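Local coordinates for response regulator receiver domain protein (CheY-like) (Methylobacillus flagellatus KT, PDB 3I42) that is of unknown specific function but probably acts as a CheY-like response regulator receiver domain, accepting a phosphoryl group on an aspartate in two-component signalling, at residues L22-L26 against I107-E113; V33-T37 against L57-S61; V66-R70 against E94-D100. The contacts are given in a common frame with arbitrary orientation. Residues are numbered along the deposited sequence.

Overall arrangement
The three contacts belong to one receiver domain, a five-stranded parallel sheet of order 2-1-3-4-5 with helices on both faces. Contact 1 joins helices 13-25 and 109-119, which cover one face; contact 3 joins helices 62-71 and 93-98 over the other. Contact 2 ties the start of helix 36-45 to the loop after strand 50-54. Along the chain, contacts 2 then 3 are both nested inside the loop closed by contact 1. Contacts 2 and 3 have centres about 15 Å apart; contact 1 lies about 23 and 22 Å from them, across the chain's centre. Contact 1 brings together first and last helices; contacts 2 and 3 join mid-chain neighbours, contact 2 just past the predicted phosphorylation site.

Contact 1. Residues L22-L26 against I107-E113; sequences LLEML and IDIASLE
Residues 22-26 form the C-terminal turn of helix 13-25 and its exit; residues 107-113 lead into and begin helix 109-119. The two helices lie side by side on one face of the receiver-domain sheet, the first and last helices of this doubly wound alpha/beta fold. Leu22 and Leu23 are helical, while Leu26 leaves the helix at phi/psi -98/3°. Closest CA-to-CA pairings are Leu22 with Ile109 at 6.2 Å, Leu26 with Glu113 at 7.2 Å and Leu23 with Leu112 at 7.8 Å.

Apolar contacts make the interface. Leu22 (m, t) points across: its CD2 meets Ile109 CD1 at 3.5 Å, its CD1 lies 4.2 Å from Ile107 CG2, and its CB is 4.0 Å from Leu112 CD1. Ile109 brings its end near with chi1 -93° and chi2 135°, both between wells; Leu112 is m, t. Leu26 (m, t) places CD1 3.8 Å from both Ile109 CG1 and Leu112 CB, and its CD2 touches Glu113 CB at 4.0 Å. Deeper down, Leu23 CD2 reaches Leu112 CD1 at 3.9 Å, where both leucines also rest on Phe52 of strand 50-54.

The start of helix 109-119 is organised by polar bonds within residues 107-113. Asp108, extended at phi/psi -148/168°, is the N-cap; with chi1 p, its OD1 accepts from Ser111 N at 3.2 Å. Its carbonyl O takes the backbone bond from Leu112 N at 3.1 Å, and Glu113 N bonds Ile109 O at 2.9 Å.

No hydrogen bond crosses between the segments, and 388 Å² is buried in total, so cohesion here comes from aliphatic packing rather than directed bonds.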
loop_
_atom_site.group_PDB
_atom_site.type_symbol
_atom_site.label_atom_id
_atom_site.label_comp_id
_atom_site.label_asym_id
_atom_site.label_seq_id
_atom_site.Cartn_x
_atom_site.Cartn_y
_atom_site.Cartn_z
ATOM N N LEU A 22 6.232 23.719 -3.789
ATOM C CA LEU A 22 5.758 23.195 -2.534
ATOM C C LEU A 22 6.813 22.351 -1.842
ATOM O O LEU A 22 7.021 22.515 -0.631
ATOM C CB LEU A 22 4.494 22.370 -2.739
ATOM C CG LEU A 22 3.217 22.990 -3.318
ATOM C CD1 LEU A 22 2.123 21.925 -3.418
ATOM C CD2 LEU A 22 2.733 24.229 -2.525
ATOM N N LEU A 23 7.441 21.422 -2.584
ATOM C CA LEU A 23 8.452 20.539 -2.008
ATOM C C LEU A 23 9.586 21.387 -1.438
ATOM O O LEU A 23 10.094 21.117 -0.337
ATOM C CB LEU A 23 9.009 19.546 -3.053
ATOM C CG LEU A 23 8.072 18.431 -3.536
ATOM C CD1 LEU A 23 8.707 17.608 -4.605
ATOM C CD2 LEU A 23 7.711 17.523 -2.385
ATOM N N GLU A 24 9.986 22.403 -2.191
ATOM C CA GLU A 24 11.045 23.305 -1.755
ATOM C C GLU A 24 10.687 24.096 -0.487
ATOM O O GLU A 24 11.488 24.213 0.428
ATOM C CB GLU A 24 11.411 24.243 -2.888
ATOM C CG GLU A 24 12.217 23.535 -3.958
ATOM C CD GLU A 24 12.558 24.451 -5.127
ATOM O OE1 GLU A 24 11.839 25.472 -5.327
ATOM O OE2 GLU A 24 13.548 24.153 -5.845
ATOM N N MET A 25 9.463 24.593 -0.418
ATOM C CA MET A 25 8.994 25.232 0.808
ATOM C C MET A 25 9.064 24.294 2.008
ATOM O O MET A 25 9.120 24.746 3.147
ATOM C CB MET A 25 7.563 25.705 0.632
ATOM C CG MET A 25 7.410 27.058 -0.053
ATOM S SD MET A 25 5.667 27.535 0.028
ATOM C CE MET A 25 5.271 26.914 1.618
ATOM N N LEU A 26 9.032 22.983 1.766
ATOM C CA LEU A 26 9.047 22.021 2.871
ATOM C C LEU A 26 10.442 21.488 3.117
ATOM O O LEU A 26 10.618 20.628 3.967
ATOM C CB LEU A 26 8.073 20.875 2.627
ATOM C CG LEU A 26 6.578 21.130 2.860
ATOM C CD1 LEU A 26 5.698 20.162 2.025
ATOM C CD2 LEU A 26 6.225 21.040 4.341
ATOM N N ILE A 107 -2.670 18.669 -5.121
ATOM C CA ILE A 107 -1.641 18.513 -4.094
ATOM C C ILE A 107 -1.493 19.804 -3.282
ATOM O O ILE A 107 -1.587 20.910 -3.815
ATOM C CB ILE A 107 -0.252 18.101 -4.716
ATOM C CG1 ILE A 107 -0.341 16.767 -5.489
ATOM C CG2 ILE A 107 0.820 17.962 -3.653
ATOM C CD1 ILE A 107 -1.010 15.617 -4.731
ATOM N N ASP A 108 -1.240 19.666 -1.990
ATOM C CA ASP A 108 -0.930 20.826 -1.163
ATOM C C ASP A 108 0.039 20.454 -0.049
ATOM O O ASP A 108 0.268 19.268 0.206
ATOM C CB ASP A 108 -2.224 21.491 -0.631
ATOM C CG ASP A 108 -3.035 20.585 0.289
ATOM O OD1 ASP A 108 -2.539 19.521 0.726
ATOM O OD2 ASP A 108 -4.188 20.955 0.588
ATOM N N ILE A 109 0.594 21.463 0.615
ATOM C CA ILE A 109 1.612 21.266 1.650
ATOM C C ILE A 109 1.178 20.336 2.779
ATOM O O ILE A 109 2.015 19.644 3.368
ATOM C CB ILE A 109 2.113 22.640 2.178
ATOM C CG1 ILE A 109 3.344 23.057 1.382
ATOM C CG2 ILE A 109 2.434 22.605 3.676
ATOM C CD1 ILE A 109 3.311 24.482 0.965
ATOM N N ALA A 110 -0.123 20.307 3.077
ATOM C CA ALA A 110 -0.637 19.524 4.213
ATOM C C ALA A 110 -0.605 18.034 3.919
ATOM O O ALA A 110 -0.408 17.207 4.816
ATOM C CB ALA A 110 -2.062 19.933 4.557
ATOM N N SER A 111 -0.864 17.691 2.672
ATOM C CA SER A 111 -0.902 16.290 2.288
ATOM C C SER A 111 0.530 15.788 2.067
ATOM O O SER A 111 0.850 14.638 2.385
ATOM C CB SER A 111 -1.814 16.105 1.071
ATOM O OG SER A 111 -1.385 16.914 -0.018
ATOM N N LEU A 112 1.403 16.685 1.583
ATOM C CA LEU A 112 2.826 16.391 1.399
ATOM C C LEU A 112 3.620 16.225 2.670
ATOM O O LEU A 112 4.459 15.334 2.771
ATOM C CB LEU A 112 3.528 17.462 0.547
ATOM C CG LEU A 112 3.426 17.370 -0.964
ATOM C CD1 LEU A 112 4.081 18.614 -1.556
ATOM C CD2 LEU A 112 4.097 16.093 -1.462
ATOM N N GLU A 113 3.357 17.081 3.645
ATOM C CA GLU A 113 4.163 17.094 4.854
ATOM C C GLU A 113 4.336 15.705 5.563
ATOM O O GLU A 113 5.462 15.330 5.859
ATOM C CB GLU A 113 3.722 18.234 5.795
ATOM C CG GLU A 113 4.601 18.408 7.027
ATOM C CD GLU A 113 4.131 17.557 8.186
ATOM O OE1 GLU A 113 2.905 17.309 8.276
ATOM O OE2 GLU A 113 4.979 17.139 9.004
#

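Contact 2. Residues V33-T37 against L57-S61; sequences VMSGT and LPDTS
Asp59 lays its carboxylate over the first turn of helix 36-45, bonding to the backbone amides of Gly36 and Thr37. Within the receiver fold, a side chain from the loop after strand 50-54 thus binds the first amides of helix 36-45: residues 57-61 belong to the connection between that strand, which ends at the predicted phosphorylation site Asp54 (unmodified here), and helix 62-71. Residues 33-37 run from the end of strand 28-33 into helix 36-45.

The helix starts after Ser35, an N-cap in extended conformation (phi/psi -155/160°) with chi1 p, whose OG bonds Asp38 N. Gly36 and Thr37 are helical, near -55/-47°. Opposite them, Leu57 is extended, Pro58 turns at -64/-44° and Asp59 at -103/8°, then Thr60 extends again. The register sets Ser35 CA 6.3 Å from Pro58 CA and Gly36 CA 6.3 Å from Asp59 CA.

With chi1 p, Asp59 spreads its two oxygens over successive amides: Gly36 N donates to Asp59 OD1 at 2.9 Å, and Thr37 N donates to Asp59 OD2 at 3.0 Å. Thr37 OG1 adds a bond to Asp59 OD2 at 2.8 Å. The carboxylate thus sits where the N-terminal end of a helix, with its amide N-H groups pointing outward along the axis, favours a negative charge.

Packing is close around Gly36: its CA lies 3.9 Å from Thr60 CG2, and an ideal CB on it would fall 2.6 Å from that methyl, a clash. Total buried area is 217 Å². At the outer edge the Pro58 ring touches the backbone ahead of the N-cap Ser35, with Pro58 CG 3.6 Å from Met34 O.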
loop_
_atom_site.group_PDB
_atom_site.type_symbol
_atom_site.label_atom_id
_atom_site.label_comp_id
_atom_site.label_asym_id
_atom_site.label_seq_id
_atom_site.Cartn_x
_atom_site.Cartn_y
_atom_site.Cartn_z
ATOM N N VAL A 33 10.701 15.996 -14.417
ATOM C CA VAL A 33 10.815 15.596 -15.796
ATOM C C VAL A 33 9.407 15.395 -16.273
ATOM O O VAL A 33 8.497 15.259 -15.459
ATOM C CB VAL A 33 11.637 14.282 -15.934
ATOM C CG1 VAL A 33 13.077 14.552 -15.662
ATOM C CG2 VAL A 33 11.102 13.235 -14.994
ATOM N N MET A 34 9.208 15.370 -17.580
ATOM C CA MET A 34 7.839 15.400 -18.122
ATOM C C MET A 34 7.406 14.102 -18.845
ATOM O O MET A 34 6.353 14.060 -19.477
ATOM C CB MET A 34 7.631 16.658 -18.987
ATOM C CG MET A 34 7.581 17.989 -18.174
ATOM S SD MET A 34 7.537 19.540 -19.196
ATOM C CE MET A 34 9.266 19.689 -19.628
ATOM N N SER A 35 8.190 13.033 -18.716
ATOM C CA SER A 35 7.852 11.732 -19.343
ATOM C C SER A 35 8.503 10.584 -18.598
ATOM O O SER A 35 9.500 10.778 -17.874
ATOM C CB SER A 35 8.295 11.691 -20.821
ATOM O OG SER A 35 9.714 11.795 -20.919
ATOM N N GLY A 36 7.947 9.389 -18.796
ATOM C CA GLY A 36 8.554 8.162 -18.268
ATOM C C GLY A 36 9.993 7.990 -18.728
ATOM O O GLY A 36 10.877 7.725 -17.917
ATOM N N THR A 37 10.244 8.170 -20.032
ATOM C CA THR A 37 11.617 8.060 -20.605
ATOM C C THR A 37 12.605 8.949 -19.883
ATOM O O THR A 37 13.708 8.517 -19.538
ATOM C CB THR A 37 11.664 8.501 -22.079
ATOM O OG1 THR A 37 10.395 8.267 -22.667
ATOM C CG2 THR A 37 12.732 7.739 -22.861
ATOM N N LEU A 57 0.602 9.492 -17.711
ATOM C CA LEU A 57 1.763 10.104 -18.327
ATOM C C LEU A 57 1.647 10.046 -19.856
ATOM O O LEU A 57 0.843 9.277 -20.368
ATOM C CB LEU A 57 3.031 9.432 -17.813
ATOM C CG LEU A 57 3.447 9.820 -16.401
ATOM C CD1 LEU A 57 4.531 8.868 -15.920
ATOM C CD2 LEU A 57 3.942 11.288 -16.379
ATOM N N PRO A 58 2.409 10.892 -20.584
ATOM C CA PRO A 58 2.180 10.829 -22.017
ATOM C C PRO A 58 2.573 9.449 -22.610
ATOM O O PRO A 58 1.800 8.882 -23.396
ATOM C CB PRO A 58 3.071 11.948 -22.581
ATOM C CG PRO A 58 3.619 12.706 -21.373
ATOM C CD PRO A 58 3.505 11.815 -20.211
ATOM N N ASP A 59 3.719 8.909 -22.197
ATOM C CA ASP A 59 4.312 7.724 -22.839
ATOM C C ASP A 59 4.130 6.394 -22.075
ATOM O O ASP A 59 4.736 5.378 -22.454
ATOM C CB ASP A 59 5.822 7.960 -23.060
ATOM C CG ASP A 59 6.549 8.398 -21.770
ATOM O OD1 ASP A 59 5.876 8.836 -20.790
ATOM O OD2 ASP A 59 7.797 8.321 -21.742
ATOM N N THR A 60 3.329 6.396 -21.003
ATOM C CA THR A 60 3.288 5.238 -20.098
ATOM C C THR A 60 2.275 5.464 -19.009
ATOM O O THR A 60 1.874 6.605 -18.780
ATOM C CB THR A 60 4.702 4.969 -19.446
ATOM O OG1 THR A 60 4.641 3.811 -18.608
ATOM C CG2 THR A 60 5.216 6.197 -18.600
ATOM N N SER A 61 1.855 4.397 -18.331
ATOM C CA SER A 61 1.097 4.551 -17.084
ATOM C C SER A 61 2.077 4.765 -15.933
ATOM O O SER A 61 3.253 4.420 -16.046
ATOM C CB SER A 61 0.195 3.340 -16.799
ATOM O OG SER A 61 0.958 2.236 -16.331
#

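Contact 3. Residues V66-R70 against E94-D100; sequences VKQLR and EACELFD
Residues 66-70 belong to helix 62-71; residues 94-98 end helix 93-98, Phe99 (phi/psi -103/153°) is the first to leave helical geometry, and Asp100 follows. These neighbouring helices on one face of the receiver sheet run nearly parallel, with their segment axes 11.6 Å apart and crossing at +27°. The nearest CA pair is Val66 with Leu98, 7.1 Å.

Val66 (chi1 p) points toward residues 94-100. Its CG1 lies 4.0 Å from Leu98 CB and makes a CH-pi contact over one face of the Phe99 ring, 4.2 Å from the centroid and 26° off the normal. The Phe99 side chain also touches Ile53 and Ala82 of the sheet.

Lys67 (m, t, t) stretches across, packing CE against Leu98 CD1 at 3.6 Å and bringing NZ to Glu94 OE1 at 2.7 Å in a salt bridge.

Arg70 (m, t, t, chi4 -76°) reaches the C-terminal end of helix 93-98. Its NE and NH2 both donate to Leu98 O, at 2.9 and 2.7 Å, and NH2 also forms a salt bridge with Asp100 OD2 at 3.2 Å. That carboxylate oxygen additionally accepts from Phe80 N of strand 79-84.

Cys96, facing elsewhere on the second helix, is disulfide-bonded to Cys96 of the second subunit. The contact buries 381 Å². Its chemistry is mixed: an aliphatic and aromatic centre flanked by two ion pairs, with the guanidinium satisfying a carbonyl at the helix end.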
loop_
_atom_site.group_PDB
_atom_site.type_symbol
_atom_site.label_atom_id
_atom_site.label_comp_id
_atom_site.label_asym_id
_atom_site.label_seq_id
_atom_site.Cartn_x
_atom_site.Cartn_y
_atom_site.Cartn_z
ATOM N N VAL A 66 6.674 2.800 -12.451
ATOM C CA VAL A 66 7.306 2.547 -11.150
ATOM C C VAL A 66 7.973 1.146 -11.132
ATOM O O VAL A 66 9.022 0.964 -10.531
ATOM C CB VAL A 66 6.332 2.743 -9.973
ATOM C CG1 VAL A 66 5.339 1.650 -9.922
ATOM C CG2 VAL A 66 7.098 2.809 -8.642
ATOM N N LYS A 67 7.379 0.183 -11.826
ATOM C CA LYS A 67 7.993 -1.146 -11.987
ATOM C C LYS A 67 9.341 -1.067 -12.658
ATOM O O LYS A 67 10.246 -1.779 -12.243
ATOM C CB LYS A 67 7.119 -2.065 -12.811
ATOM C CG LYS A 67 5.849 -2.459 -12.166
ATOM C CD LYS A 67 5.041 -3.330 -13.134
ATOM C CE LYS A 67 3.747 -3.776 -12.485
ATOM N NZ LYS A 67 2.658 -3.866 -13.514
ATOM N N GLN A 68 9.492 -0.208 -13.673
ATOM C CA GLN A 68 10.813 0.001 -14.315
ATOM C C GLN A 68 11.825 0.658 -13.399
ATOM O O GLN A 68 12.976 0.214 -13.312
ATOM C CB GLN A 68 10.759 0.847 -15.604
ATOM C CG GLN A 68 9.594 0.640 -16.596
ATOM C CD GLN A 68 9.299 -0.820 -16.921
ATOM O OE1 GLN A 68 10.186 -1.547 -17.355
ATOM N NE2 GLN A 68 8.032 -1.249 -16.732
ATOM N N LEU A 69 11.417 1.742 -12.738
ATOM C CA LEU A 69 12.320 2.510 -11.864
ATOM C C LEU A 69 12.827 1.694 -10.682
ATOM O O LEU A 69 14.010 1.776 -10.330
ATOM C CB LEU A 69 11.636 3.795 -11.360
ATOM C CG LEU A 69 11.128 4.802 -12.392
ATOM C CD1 LEU A 69 10.400 5.982 -11.701
ATOM C CD2 LEU A 69 12.264 5.324 -13.270
ATOM N N ARG A 70 11.946 0.896 -10.086
ATOM C CA ARG A 70 12.343 -0.015 -9.016
ATOM C C ARG A 70 13.415 -1.021 -9.448
ATOM O O ARG A 70 14.213 -1.479 -8.621
ATOM C CB ARG A 70 11.143 -0.791 -8.505
ATOM C CG ARG A 70 10.262 -0.014 -7.535
ATOM C CD ARG A 70 9.332 -0.956 -6.772
ATOM N NE ARG A 70 8.456 -0.217 -5.868
ATOM C CZ ARG A 70 8.847 0.307 -4.709
ATOM N NH1 ARG A 70 10.115 0.187 -4.292
ATOM N NH2 ARG A 70 7.968 0.973 -3.974
ATOM N N GLU A 94 -1.840 -3.924 -7.475
ATOM C CA GLU A 94 -0.421 -3.705 -7.795
ATOM C C GLU A 94 0.059 -2.296 -7.425
ATOM O O GLU A 94 1.185 -2.126 -6.993
ATOM C CB GLU A 94 -0.139 -3.984 -9.283
ATOM C CG GLU A 94 0.242 -5.438 -9.603
ATOM C CD GLU A 94 1.242 -5.547 -10.773
ATOM O OE1 GLU A 94 0.895 -5.060 -11.894
ATOM O OE2 GLU A 94 2.365 -6.108 -10.565
ATOM N N ALA A 95 -0.803 -1.301 -7.593
ATOM C CA ALA A 95 -0.485 0.075 -7.179
ATOM C C ALA A 95 -0.291 0.180 -5.665
ATOM O O ALA A 95 0.679 0.758 -5.195
ATOM C CB ALA A 95 -1.548 1.050 -7.670
ATOM N N CYS A 96 -1.213 -0.393 -4.904
ATOM C CA CYS A 96 -1.019 -0.580 -3.465
ATOM C C CYS A 96 0.335 -1.234 -3.140
ATOM O O CYS A 96 1.049 -0.801 -2.223
ATOM C CB CYS A 96 -2.160 -1.418 -2.895
ATOM S SG CYS A 96 -3.780 -0.588 -2.881
ATOM N N GLU A 97 0.722 -2.241 -3.921
ATOM C CA GLU A 97 1.945 -2.980 -3.604
ATOM C C GLU A 97 3.217 -2.239 -3.986
ATOM O O GLU A 97 4.203 -2.303 -3.256
ATOM C CB GLU A 97 1.904 -4.368 -4.232
ATOM C CG GLU A 97 0.774 -5.221 -3.661
ATOM C CD GLU A 97 0.596 -6.537 -4.369
ATOM O OE1 GLU A 97 0.950 -6.599 -5.558
ATOM O OE2 GLU A 97 0.095 -7.502 -3.744
ATOM N N LEU A 98 3.192 -1.545 -5.119
ATOM C CA LEU A 98 4.420 -0.972 -5.710
ATOM C C LEU A 98 4.731 0.480 -5.355
ATOM O O LEU A 98 5.858 0.950 -5.580
ATOM C CB LEU A 98 4.361 -1.108 -7.227
ATOM C CG LEU A 98 4.534 -2.505 -7.819
ATOM C CD1 LEU A 98 3.763 -2.579 -9.112
ATOM C CD2 LEU A 98 6.014 -2.790 -8.036
ATOM N N PHE A 99 3.745 1.211 -4.834
ATOM C CA PHE A 99 4.050 2.563 -4.326
ATOM C C PHE A 99 4.115 2.539 -2.814
ATOM O O PHE A 99 3.496 1.704 -2.171
ATOM C CB PHE A 99 3.005 3.562 -4.755
ATOM C CG PHE A 99 3.043 3.896 -6.190
ATOM C CD1 PHE A 99 3.900 4.891 -6.662
ATOM C CD2 PHE A 99 2.193 3.251 -7.078
ATOM C CE1 PHE A 99 3.932 5.224 -8.015
ATOM C CE2 PHE A 99 2.220 3.567 -8.445
ATOM C CZ PHE A 99 3.086 4.561 -8.916
ATOM N N ASP A 100 4.874 3.460 -2.247
ATOM C CA ASP A 100 5.020 3.535 -0.803
ATOM C C ASP A 100 4.021 4.528 -0.191
ATOM O O ASP A 100 3.590 4.350 0.949
ATOM C CB ASP A 100 6.463 3.938 -0.470
ATOM C CG ASP A 100 7.492 2.973 -1.057
ATOM O OD1 ASP A 100 7.514 1.801 -0.631
ATOM O OD2 ASP A 100 8.268 3.389 -1.943
#